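PDB 1WKR: polyporopepsin, which cleaves peptide bonds as a pepsin-like aspartic endopeptidase with broad specificity and milk-clotting activity. Local coordinates for residues A[195-200]-A[230-235]; A[226-231]-A[241-246]; A[251-256]-A[289-294]; A[294-299]-A[305-310]. All coordinates share one frame; numbering follows the deposited sequence.

From the N terminus, contact 1 opens first, on strand 190-197, and closes at the end of helix 222-232, so its loop contains the active-site Asp212. Contact 2 starts on that helix before contact 1 has closed, shares Lys230 and Ala231 with it and ends on strand 243-245: the two loops cross. Contact 3 then joins 251-256 to 289-294, and contact 4 takes over at the shared Gly294 to end at 305-310, so these two follow in series and none nests. Contacts 1, 2 and 3 lie with centres 8 to 9 Å apart around helix 222-232; contact 4, about 15 Å from contact 3, joins the end of strand 289-295 to strand 306-308 beside the active site.

Contact 1. Residues A[195-200]-A[230-235]; sequences IRYGSS and KATGAV
Tyr197, at the end of strand 190-197, reaches the last turn of helix 222-232 with its ring, where it meets Ala231 and Thr232. Two methyl groups do the touching. CB of Ala231 sits 3.7 Å from Tyr197 CD2, and CG2 of Thr232 lies 3.8 Å from Tyr197 CE1. Both methyls come from one side of the ring plane, at opposite flanks of the ring, and each approaches obliquely, neither squarely over a face nor squarely at an edge. The ring reaches them because its CG stands opposite the backbone N (chi1 176°), which carries it out from a CB already directed at the helix.

The phenol end is held by polar groups. Water 1 lies 2.7 Å from Tyr197 OH and donates to the carbonyl of Ala231, with 2.9 Å between the water oxygen and Ala231 O. A second partner of the hydroxyl, the backbone N of Gln254, belongs to the segment leading into strand 256-260.

Thr232 divides its two branches between different tasks. Its chi1 of 61° sets OG1 between the backbone N and the carbonyl carbon, and turns CG2 to the tyrosine. OG1 accepts from Ala234 N at 3.1 Å, an ST turn, and is also hydrogen-bonded to Tyr228 O one turn back in the helix.

Within the pepsin-like fold of the peptidase A1 family, the C-terminal end of helix 222-232, closed by the ST turn and by Gly233 with its positive phi, thus packs on strand 190-197 through Tyr197, with Leu253 touching both Tyr197 and Thr232.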
# COMPACT_ATOMS: atom_id res chain seq x y z
N ILE A 195 2.71 7.06 17.75
CA ILE A 195 4.02 7.34 17.22
C ILE A 195 4.76 8.28 18.16
O ILE A 195 4.20 9.34 18.55
CB ILE A 195 3.96 7.97 15.78
CG1 ILE A 195 3.02 7.19 14.84
CG2 ILE A 195 5.39 8.03 15.20
CD1 ILE A 195 2.89 7.91 13.47
N ARG A 196 5.98 7.96 18.47
CA ARG A 196 6.88 8.87 19.21
C ARG A 196 8.16 9.01 18.47
O ARG A 196 8.58 8.15 17.66
CB ARG A 196 7.08 8.38 20.64
CG ARG A 196 7.93 7.46 20.83
CD ARG A 196 8.50 7.34 22.45
NE ARG A 196 9.46 6.25 22.37
CZ ARG A 196 9.17 5.02 22.38
NH1 ARG A 196 7.83 4.68 22.48
NH2 ARG A 196 9.94 4.01 22.30
N TYR A 197 8.88 10.10 18.70
CA TYR A 197 10.18 10.40 18.08
C TYR A 197 11.23 10.32 19.18
O TYR A 197 11.11 11.01 20.19
CB TYR A 197 10.13 11.80 17.47
CG TYR A 197 11.46 12.25 16.89
CD1 TYR A 197 11.87 11.76 15.64
CD2 TYR A 197 12.29 13.10 17.58
CE1 TYR A 197 13.09 12.16 15.09
CE2 TYR A 197 13.54 13.53 17.02
CZ TYR A 197 13.86 13.08 15.78
OH TYR A 197 15.05 13.40 15.17
N GLY A 198 12.24 9.49 19.00
CA GLY A 198 13.25 9.30 20.05
C GLY A 198 12.59 8.76 21.29
O GLY A 198 11.53 8.14 21.31
N SER A 199 13.20 9.09 22.45
CA SER A 199 12.73 8.55 23.72
C SER A 199 11.65 9.34 24.35
O SER A 199 10.96 8.79 25.24
CB SER A 199 13.91 8.42 24.73
OG SER A 199 14.75 7.27 24.14
N SER A 200 11.46 10.63 24.00
CA SER A 200 10.72 11.54 24.86
C SER A 200 9.82 12.47 24.12
O SER A 200 9.32 13.46 24.74
CB SER A 200 11.62 12.39 25.75
OG SER A 200 12.43 13.24 25.01
N LYS A 230 9.17 20.05 13.79
CA LYS A 230 9.86 20.73 14.88
C LYS A 230 10.91 19.84 15.43
O LYS A 230 12.06 20.31 15.71
CB LYS A 230 8.79 21.10 15.97
CG LYS A 230 9.38 21.78 17.17
CD LYS A 230 8.24 21.96 18.29
CE LYS A 230 8.97 22.46 19.58
NZ LYS A 230 7.95 22.80 20.72
N ALA A 231 10.64 18.56 15.68
CA ALA A 231 11.56 17.65 16.40
C ALA A 231 12.78 17.37 15.52
O ALA A 231 13.91 17.22 16.11
CB ALA A 231 10.84 16.35 16.67
N THR A 232 12.64 17.30 14.23
CA THR A 232 13.76 16.94 13.34
C THR A 232 14.51 18.15 12.85
O THR A 232 15.65 17.97 12.38
CB THR A 232 13.24 16.18 12.11
OG1 THR A 232 12.33 17.02 11.35
CG2 THR A 232 12.55 14.85 12.42
N GLY A 233 13.94 19.34 12.90
CA GLY A 233 14.50 20.52 12.30
C GLY A 233 14.22 20.62 10.83
O GLY A 233 14.71 21.56 10.12
N ALA A 234 13.42 19.72 10.24
CA ALA A 234 13.21 19.74 8.84
C ALA A 234 12.50 20.98 8.30
O ALA A 234 11.70 21.57 9.05
CB ALA A 234 12.38 18.50 8.43
N VAL A 235 12.75 21.32 7.08
CA VAL A 235 12.07 22.46 6.40
C VAL A 235 11.50 21.92 5.12
O VAL A 235 11.91 20.93 4.50
CB VAL A 235 13.05 23.59 6.19
CG1 VAL A 235 13.63 24.08 7.53
CG2 VAL A 235 14.08 23.33 5.20
O HOH W 1 16.34 15.61 15.90

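Contact 2. Residues A[226-231]-A[241-246]; sequences AKYKKA and GLLRLT
Tyr228 has its hydroxyl hydrogen-bonded to Gln272 OE1, beyond both segments, and turns the side of its ring to Leu243 on the neighbouring strand. The Leu243 methyl CD1 lies at the ring edge, in the ring plane, 4.0 Å from Tyr228 CD2. Tyr228 CE2 is equally far from that methyl, so the contact is shared by two neighbouring ring carbons.

Lys229 uses its aliphatic chain. The bend at chi3 (77°) brings successive carbons back along the other leucine methyl: Lys229 CE lies 3.8 Å from Leu243 CD2, and Lys229 CG is 3.9 Å from the same carbon. Leu243 thus parts its branches, CD1 serving the tyrosine edge and the lysine CG, CD2 serving the lysine chain. Its chi1 of -72° places CG opposite its carbonyl carbon, on a CB that points at the helix. No hydrogen bond crosses between the segments, and about 125 Å² is buried between them; the contact is apolar, and the CA atoms of Lys229 and Leu243 are 8.0 Å apart.

Strand 243-245 is paired antiparallel with strands 235-236 and 289-295. Helix 222-232 packs against it through Leu243, close to Ala234 in the connection between helix and strand, while Tyr228 also touches Leu291 and Val293 of strand 289-295.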
# COMPACT_ATOMS: atom_id res chain seq x y z
N ALA A 226 3.44 18.73 12.10
CA ALA A 226 4.12 19.90 12.68
C ALA A 226 5.02 19.52 13.77
O ALA A 226 6.13 20.06 13.91
CB ALA A 226 3.01 20.87 13.17
N LYS A 227 4.63 18.58 14.64
CA LYS A 227 5.52 18.12 15.76
C LYS A 227 6.76 17.46 15.19
O LYS A 227 7.88 17.63 15.74
CB LYS A 227 4.80 17.13 16.66
CG LYS A 227 3.70 17.85 17.49
CD LYS A 227 2.97 16.79 18.39
CE LYS A 227 1.75 17.50 18.99
NZ LYS A 227 1.01 16.52 19.85
N TYR A 228 6.61 16.66 14.12
CA TYR A 228 7.76 15.97 13.51
C TYR A 228 8.73 16.98 12.86
O TYR A 228 9.96 16.83 12.99
CB TYR A 228 7.21 15.01 12.49
CG TYR A 228 8.27 14.24 11.73
CD1 TYR A 228 8.96 13.20 12.37
CD2 TYR A 228 8.62 14.56 10.42
CE1 TYR A 228 9.94 12.45 11.68
CE2 TYR A 228 9.60 13.81 9.75
CZ TYR A 228 10.21 12.79 10.35
OH TYR A 228 11.18 12.09 9.65
N LYS A 229 8.19 17.96 12.16
CA LYS A 229 9.06 18.99 11.57
C LYS A 229 9.78 19.71 12.66
O LYS A 229 11.03 19.95 12.55
CB LYS A 229 8.19 20.03 10.83
CG LYS A 229 7.80 19.76 9.64
CD LYS A 229 7.08 20.89 8.87
CE LYS A 229 8.04 21.95 8.32
NZ LYS A 229 7.41 23.08 7.51
N LYS A 230 9.17 20.05 13.79
CA LYS A 230 9.86 20.73 14.88
C LYS A 230 10.91 19.84 15.43
O LYS A 230 12.06 20.31 15.71
CB LYS A 230 8.79 21.10 15.97
CG LYS A 230 9.38 21.78 17.17
CD LYS A 230 8.24 21.96 18.29
CE LYS A 230 8.97 22.46 19.58
NZ LYS A 230 7.95 22.80 20.72
N ALA A 231 10.64 18.56 15.68
CA ALA A 231 11.56 17.65 16.40
C ALA A 231 12.78 17.37 15.52
O ALA A 231 13.91 17.22 16.11
CB ALA A 231 10.84 16.35 16.67
N GLY A 241 8.82 18.59 -2.93
CA GLY A 241 7.65 18.37 -2.16
C GLY A 241 7.78 17.50 -0.93
O GLY A 241 6.82 17.12 -0.26
N LEU A 242 9.08 17.24 -0.58
CA LEU A 242 9.41 16.46 0.68
C LEU A 242 10.04 17.37 1.66
O LEU A 242 10.69 18.43 1.28
CB LEU A 242 10.32 15.32 0.31
CG LEU A 242 9.72 14.26 -0.67
CD1 LEU A 242 10.71 13.16 -0.88
CD2 LEU A 242 8.39 13.70 -0.14
N LEU A 243 10.06 17.05 2.92
CA LEU A 243 10.89 17.75 3.91
C LEU A 243 12.34 17.49 3.62
O LEU A 243 12.69 16.43 3.09
CB LEU A 243 10.56 17.21 5.27
CG LEU A 243 9.21 17.61 5.86
CD1 LEU A 243 8.94 16.85 7.17
CD2 LEU A 243 9.08 19.11 6.06
N ARG A 244 13.21 18.42 3.95
CA ARG A 244 14.64 18.28 3.78
C ARG A 244 15.35 18.52 5.12
O ARG A 244 14.97 19.37 5.90
CB ARG A 244 15.20 19.23 2.73
CG ARG A 244 16.67 19.07 2.38
CD ARG A 244 17.26 20.12 1.30
NE ARG A 244 18.82 20.04 1.32
CZ ARG A 244 19.56 19.70 0.32
NH1 ARG A 244 19.12 19.47 -0.96
NH2 ARG A 244 20.85 19.47 0.54
N LEU A 245 16.44 17.75 5.32
CA LEU A 245 17.34 17.93 6.46
C LEU A 245 18.74 18.32 5.91
O LEU A 245 19.15 17.88 4.90
CB LEU A 245 17.53 16.58 7.23
CG LEU A 245 16.27 16.03 7.89
CD1 LEU A 245 16.66 14.75 8.65
CD2 LEU A 245 15.67 17.07 8.84
N THR A 246 19.42 19.12 6.76
CA THR A 246 20.86 19.31 6.53
C THR A 246 21.64 18.05 6.92
O THR A 246 21.14 17.12 7.54
CB THR A 246 21.39 20.45 7.41
OG1 THR A 246 21.25 20.10 8.79
CG2 THR A 246 20.64 21.78 7.14

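Contact 3. Residues A[251-256]-A[289-294]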
# COMPACT_ATOMS: atom_id res chain seq x y z
N ALA A 251 22.43 13.54 10.68
CA ALA A 251 23.27 12.83 11.65
C ALA A 251 22.60 12.70 13.01
O ALA A 251 22.76 11.73 13.71
CB ALA A 251 24.60 13.53 11.79
N ASN A 252 21.79 13.70 13.39
CA ASN A 252 21.05 13.74 14.63
C ASN A 252 19.66 13.18 14.58
O ASN A 252 18.93 13.18 15.59
CB ASN A 252 21.01 15.20 15.15
CG ASN A 252 22.35 15.62 15.69
OD1 ASN A 252 22.93 14.96 16.54
ND2 ASN A 252 22.86 16.67 15.11
N LEU A 253 19.22 12.71 13.42
CA LEU A 253 17.85 12.17 13.27
C LEU A 253 17.66 10.93 14.10
O LEU A 253 18.46 9.99 14.00
CB LEU A 253 17.58 11.90 11.79
CG LEU A 253 16.15 11.44 11.43
CD1 LEU A 253 15.09 12.45 11.79
CD2 LEU A 253 16.05 11.08 9.94
N GLN A 254 16.63 10.93 14.93
CA GLN A 254 16.30 9.75 15.77
C GLN A 254 15.24 8.88 15.09
O GLN A 254 14.57 9.31 14.14
CB GLN A 254 15.78 10.25 17.13
CG GLN A 254 16.50 11.38 17.87
CD GLN A 254 17.69 10.74 18.25
OE1 GLN A 254 17.83 9.90 19.24
NE2 GLN A 254 18.81 11.19 17.73
N SER A 255 15.08 7.66 15.62
CA SER A 255 14.02 6.77 15.15
C SER A 255 12.65 7.28 15.48
O SER A 255 12.45 7.99 16.49
CB SER A 255 14.18 5.38 15.71
OG SER A 255 15.40 4.82 15.23
N LEU A 256 11.68 6.91 14.67
CA LEU A 256 10.28 6.97 15.04
C LEU A 256 9.86 5.61 15.57
O LEU A 256 10.19 4.55 14.98
CB LEU A 256 9.39 7.30 13.85
CG LEU A 256 9.44 8.70 13.36
CD1 LEU A 256 8.80 8.88 11.97
CD2 LEU A 256 8.78 9.68 14.36
N VAL A 289 19.36 15.14 1.74
CA VAL A 289 18.47 14.24 2.53
C VAL A 289 17.01 14.75 2.48
O VAL A 289 16.73 15.84 3.00
CB VAL A 289 18.94 14.23 3.98
CG1 VAL A 289 17.99 13.35 4.81
CG2 VAL A 289 20.35 13.62 4.04
N TYR A 290 16.13 13.93 1.91
CA TYR A 290 14.70 14.26 1.86
C TYR A 290 13.95 13.19 2.64
O TYR A 290 14.30 11.99 2.62
CB TYR A 290 14.17 14.28 0.38
CG TYR A 290 14.96 15.25 -0.45
CD1 TYR A 290 14.78 16.59 -0.37
CD2 TYR A 290 15.91 14.77 -1.35
CE1 TYR A 290 15.55 17.54 -1.15
CE2 TYR A 290 16.64 15.68 -2.17
CZ TYR A 290 16.39 16.95 -2.00
OH TYR A 290 17.21 17.85 -2.84
N LEU A 291 12.92 13.57 3.34
CA LEU A 291 12.18 12.69 4.24
C LEU A 291 10.95 12.14 3.62
O LEU A 291 10.25 12.81 2.82
CB LEU A 291 11.86 13.38 5.54
CG LEU A 291 13.02 14.06 6.27
CD1 LEU A 291 12.58 14.64 7.59
CD2 LEU A 291 14.18 13.08 6.43
N ILE A 292 10.59 10.90 4.02
CA ILE A 292 9.39 10.24 3.49
C ILE A 292 8.22 10.28 4.45
O ILE A 292 7.18 9.71 4.14
CB ILE A 292 9.68 8.82 2.92
CG1 ILE A 292 10.39 7.87 3.93
CG2 ILE A 292 10.53 8.96 1.66
CD1 ILE A 292 9.56 7.57 5.15
N VAL A 293 8.37 10.95 5.57
CA VAL A 293 7.24 11.27 6.46
C VAL A 293 6.58 12.50 5.93
O VAL A 293 7.26 13.55 5.76
CB VAL A 293 7.71 11.43 7.92
CG1 VAL A 293 6.54 11.87 8.80
CG2 VAL A 293 8.30 10.13 8.41
N GLY A 294 5.31 12.43 5.61
CA GLY A 294 4.54 13.53 5.03
C GLY A 294 3.30 13.88 5.74
O GLY A 294 2.92 13.18 6.70
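Leu253, Leu256, Leu291 and Val293 make this contact without any flat group: no ring or amide has a face or edge in it. One flat group of segment 251-256, the Gln254 amide, is bound within that segment. Its NE2 gives a nearly straight bond to Asn252 O, 2.9 Å long with an N-H...O angle of 173°. The acceptor lies in the amide plane of Gln254, whereas the donor stands 52° out of the carbonyl plane of Asn252, away from a lone-pair direction.

Across the contact, methyl groups meet at two points. At the tighter one, Leu256 CD1 is 3.8 Å from Val293 CG2, and the side chains approach at a slant. Val293 owes this to chi1 of 176°: CG1 lies opposite the backbone N, and CG2, set beside that N, is the branch that touches. The looser point is Leu253 CD2 to Leu291 CD2, at 4.5 Å. All four residues have CB directed at the other segment, and the backbones are widely spaced, the CA atoms of Leu256 and Val293 being 10.1 Å apart. Side chains thus bridge the distance from both sides, with no hydrogen bond between the segments and 113 Å² buried.

Tyr197 of strand 190-197 touches Leu253 and Leu256. The contact joins the lead-in to strand 256-260, which follows helix 247-251, to strand 289-295, itself paired with strand 243-245 through the backbones of Leu291 and Leu243; helix 222-232 touches both sides through Tyr228, which meets Leu256, Leu291 and Val293.

Contact 4. Residues A[294-299]-A[305-310]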
# COMPACT_ATOMS: atom_id res chain seq x y z
N GLY A 294 5.31 12.43 5.61
CA GLY A 294 4.54 13.53 5.03
C GLY A 294 3.30 13.88 5.74
O GLY A 294 2.92 13.18 6.70
N ASP A 295 2.64 14.92 5.29
CA ASP A 295 1.43 15.44 5.89
C ASP A 295 0.25 14.77 5.27
O ASP A 295 0.04 14.86 4.03
CB ASP A 295 1.39 16.97 5.70
CG ASP A 295 0.38 17.67 6.60
OD1 ASP A 295 -0.66 17.10 6.94
OD2 ASP A 295 0.66 18.82 7.07
N LEU A 296 -0.61 14.11 6.06
CA LEU A 296 -1.85 13.53 5.56
C LEU A 296 -2.81 14.59 4.98
O LEU A 296 -3.66 14.24 4.18
CB LEU A 296 -2.51 12.77 6.72
CG LEU A 296 -3.81 12.04 6.44
CD1 LEU A 296 -3.66 10.99 5.32
CD2 LEU A 296 -4.32 11.40 7.72
N GLY A 297 -2.72 15.82 5.50
CA GLY A 297 -3.60 16.86 4.97
C GLY A 297 -4.87 17.00 5.72
O GLY A 297 -5.83 17.68 5.23
N SER A 298 -4.96 16.44 6.90
CA SER A 298 -6.10 16.53 7.83
C SER A 298 -5.59 16.44 9.26
O SER A 298 -4.55 15.78 9.48
CB SER A 298 -7.17 15.44 7.54
OG SER A 298 -6.58 14.18 7.50
N ASP A 299 -6.29 17.03 10.22
CA ASP A 299 -5.90 17.01 11.58
C ASP A 299 -6.32 15.70 12.24
O ASP A 299 -7.25 15.01 11.79
CB ASP A 299 -6.61 18.13 12.35
CG ASP A 299 -6.11 19.49 11.93
OD1 ASP A 299 -5.03 19.67 11.43
OD2 ASP A 299 -6.86 20.47 12.23
N ASP A 305 -6.11 8.97 10.70
CA ASP A 305 -5.17 10.05 11.08
C ASP A 305 -3.74 9.74 10.70
O ASP A 305 -2.81 10.50 11.06
CB ASP A 305 -5.27 10.26 12.59
CG ASP A 305 -6.61 10.77 13.09
OD1 ASP A 305 -7.47 11.21 12.27
OD2 ASP A 305 -6.81 10.77 14.33
N PHE A 306 -3.54 8.63 10.00
CA PHE A 306 -2.22 8.28 9.46
C PHE A 306 -2.40 7.26 8.33
O PHE A 306 -3.43 6.56 8.31
CB PHE A 306 -1.26 7.71 10.58
CG PHE A 306 -1.76 6.42 11.18
CD1 PHE A 306 -1.55 5.20 10.56
CD2 PHE A 306 -2.46 6.43 12.39
CE1 PHE A 306 -2.00 4.02 11.09
CE2 PHE A 306 -2.90 5.24 12.95
CZ PHE A 306 -2.68 4.05 12.31
N ILE A 307 -1.39 7.20 7.51
CA ILE A 307 -1.28 6.11 6.49
C ILE A 307 0.15 5.58 6.62
O ILE A 307 1.12 6.29 6.28
CB ILE A 307 -1.59 6.57 5.06
CG1 ILE A 307 -2.99 7.16 4.97
CG2 ILE A 307 -1.45 5.38 4.13
CD1 ILE A 307 -3.40 7.71 3.62
N ASN A 308 0.28 4.32 7.04
CA ASN A 308 1.59 3.64 7.01
C ASN A 308 1.73 3.11 5.58
O ASN A 308 1.11 2.11 5.20
CB ASN A 308 1.66 2.51 8.03
CG ASN A 308 1.55 2.96 9.46
OD1 ASN A 308 1.62 4.15 9.79
ND2 ASN A 308 1.38 1.99 10.37
N GLY A 309 2.53 3.82 4.77
CA GLY A 309 2.64 3.56 3.34
C GLY A 309 3.76 2.69 2.95
O GLY A 309 4.40 2.01 3.77
N LEU A 310 4.00 2.65 1.63
CA LEU A 310 5.08 1.82 1.04
C LEU A 310 6.41 2.03 1.71
O LEU A 310 7.12 1.08 1.95
CB LEU A 310 5.15 2.21 -0.47
CG LEU A 310 6.24 1.54 -1.29
CD1 LEU A 310 5.80 1.58 -2.77
CD2 LEU A 310 7.59 2.25 -1.16
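Leu296 reaches across to Asp305, Phe306 and Ile307 with both of its methyls. CD1 meets the tip of the isoleucine, Leu296 CD1 lying 3.7 Å from Ile307 CD1, with the side chains crossing at about a right angle. CD2 rests on the backbone instead, 3.5 Å from Asp305 C. Leucine chi1 of -178°, CG opposite the backbone N, extends the fork towards the strand.

In the next shell, Asp295 OD1 accepts from Gly297 N at 2.8 Å, which makes an Asx turn; the N-H meets OD1 on its anti side, 33° out of the carboxylate plane. The same OD1 also binds Ser222 OG. The Asp305 carboxylate ties the loop nitrogens of Gly301 (to OD2) and Glu302 (to OD1) to Thr207 of strand 207-211, whose OG1 bonds to OD2.

Ile307 faces the active site: its side chain comes within about 4 Å of that of Asp212 and packs on the bound inhibitor. Residues 296-299 and 305-307 run in opposite directions (171°) with no hydrogen bond joining them. Strand 306-308 pairs with strands 207-211 and 218-220, and strand 289-295 with 218-220, placing 218-220 between them.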